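Side-chain contact in MYB proto-oncogene protein (Mus musculus, PDB 1GVD), which probably binds DNA through its Myb repeats as a nuclear transcription regulator: residues Gly35-Gly38 against Lys39-Arg42. The protein carries 1 engineered substitution. Numbering follows the deposited sequence.
Sequences GRIG and KQCR. With SO4 (sulfate ion), chain C; SO4 (sulfate ion), chain D.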
loop_
_atom_site.group_PDB
_atom_site.type_symbol
_atom_site.label_atom_id
_atom_site.label_comp_id
_atom_site.label_asym_id
_atom_site.label_seq_id
_atom_site.Cartn_x
_atom_site.Cartn_y
_atom_site.Cartn_z
ATOM N N GLY A 35 2.223 9.547 -4.305
ATOM C CA GLY A 35 2.351 8.916 -5.607
ATOM C C GLY A 35 1.711 7.552 -5.791
ATOM O O GLY A 35 2.017 6.853 -6.757
ATOM N N ARG A 36 0.829 7.168 -4.873
ATOM C CA ARG A 36 0.149 5.876 -4.963
ATOM C C ARG A 36 -1.363 6.039 -4.917
ATOM O O ARG A 36 -1.876 6.950 -4.267
ATOM C CB ARG A 36 0.558 4.961 -3.801
ATOM C CG ARG A 36 2.028 4.599 -3.739
ATOM C CD ARG A 36 2.467 3.801 -4.948
ATOM N NE ARG A 36 3.894 3.503 -4.889
ATOM C CZ ARG A 36 4.583 2.933 -5.871
ATOM N NH1 ARG A 36 3.976 2.590 -7.001
ATOM N NH2 ARG A 36 5.881 2.719 -5.728
ATOM N N ILE A 37 -2.071 5.154 -5.613
ATOM C CA ILE A 37 -3.528 5.170 -5.592
ATOM C C ILE A 37 -3.969 3.883 -4.898
ATOM O O ILE A 37 -3.182 2.944 -4.752
ATOM C CB ILE A 37 -4.144 5.234 -7.012
ATOM C CG1 ILE A 37 -3.708 4.028 -7.843
ATOM C CG2 ILE A 37 -3.742 6.537 -7.684
ATOM C CD1 ILE A 37 -4.328 3.984 -9.232
ATOM N N GLY A 38 -5.226 3.848 -4.471
ATOM C CA GLY A 38 -5.746 2.690 -3.768
ATOM C C GLY A 38 -5.483 1.327 -4.381
ATOM O O GLY A 38 -5.038 0.413 -3.687
ATOM N N LYS A 39 -5.754 1.170 -5.674
ATOM C CA LYS A 39 -5.551 -0.127 -6.306
ATOM C C LYS A 39 -4.102 -0.601 -6.284
ATOM O O LYS A 39 -3.845 -1.801 -6.208
ATOM C CB LYS A 39 -6.084 -0.124 -7.746
ATOM C CG LYS A 39 -5.379 0.818 -8.698
ATOM C CD LYS A 39 -5.913 0.666 -10.120
ATOM C CE LYS A 39 -7.391 1.017 -10.206
ATOM N NZ LYS A 39 -7.924 0.864 -11.590
ATOM N N GLN A 40 -3.153 0.330 -6.339
ATOM C CA GLN A 40 -1.743 -0.054 -6.302
ATOM C C GLN A 40 -1.402 -0.642 -4.937
ATOM O O GLN A 40 -0.654 -1.612 -4.832
ATOM C CB GLN A 40 -0.843 1.151 -6.569
ATOM C CG GLN A 40 -0.863 1.651 -8.004
ATOM C CD GLN A 40 0.031 2.856 -8.189
ATOM O OE1 GLN A 40 -0.138 3.868 -7.519
ATOM N NE2 GLN A 40 0.994 2.749 -9.099
ATOM N N CYS A 41 -1.953 -0.043 -3.890
ATOM C CA CYS A 41 -1.714 -0.515 -2.531
ATOM C C CYS A 41 -2.334 -1.896 -2.342
ATOM O O CYS A 41 -1.732 -2.786 -1.738
ATOM C CB CYS A 41 -2.312 0.470 -1.526
ATOM S SG CYS A 41 -1.528 2.105 -1.562
ATOM N N ARG A 42 -3.543 -2.070 -2.869
ATOM C CA ARG A 42 -4.252 -3.340 -2.774
ATOM C C ARG A 42 -3.443 -4.460 -3.430
ATOM O O ARG A 42 -3.272 -5.540 -2.859
ATOM C CB ARG A 42 -5.609 -3.212 -3.464
ATOM C CG ARG A 42 -6.463 -4.466 -3.449
ATOM C CD ARG A 42 -7.649 -4.289 -4.387
ATOM N NE ARG A 42 -7.214 -4.351 -5.781
ATOM C CZ ARG A 42 -7.869 -3.817 -6.806
ATOM N NH1 ARG A 42 -9.006 -3.162 -6.614
ATOM N NH2 ARG A 42 -7.383 -3.949 -8.034
HETATM S S SO4 C . 0.048 12.372 -4.814
HETATM O O1 SO4 C . -0.208 11.419 -5.910
HETATM O O2 SO4 C . -1.115 13.266 -4.658
HETATM O O3 SO4 C . 0.268 11.630 -3.558
HETATM O O4 SO4 C . 1.245 13.174 -5.127
HETATM S S SO4 D . -8.651 -3.332 -11.805
HETATM O O1 SO4 D . -9.039 -4.593 -12.465
HETATM O O2 SO4 D . -9.638 -2.284 -12.123
HETATM O O3 SO4 D . -8.610 -3.535 -10.346
HETATM O O4 SO4 D . -7.319 -2.916 -12.282
HETATM O O HOH W 1 2.024 5.465 -9.173
#
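With CG anti to its own carbonyl carbon (chi1 -71°) and the chain extended beyond it, Q40 reaches back over the start of helix 38-49 to I37. There OE1 takes the I37 N-H in the carbonyl plane, on a lone pair, at 3.0 Å from N. The I37 carbonyl takes weak bonds from Q40 N and C41 N, and R42 N bonds G38 O at 3.0 Å, a regular helical bond. CG1 of I37, the N-cap residue, crosses the Q40 side chain 3.7 Å from Q40 CG, while I37 CD1 is a tight 3.4 Å from K39 CG. All this marks the entry to helix 38-49, the last of the three, which in this helix-turn-helix-related family serves as the DNA-recognition helix. Q40 NE2 donates to a water (2.9 Å) that probably donates to G35 O. NE2 also lies 3.6 Å from R36 NH1, a contact of two donors at the guanidinium edge, the amide plane turned 62° from it; R36 is salt-bridged through NE to E10 and in a cation-pi contact with W6. An alanine in place of Q40 would probably leave I37 N without its side-chain acceptor and break the water link to G35 O. R42 NH2 donates to O3 of a sulfate (chain D), probably from the crystallisation liquor, 2.6 Å away.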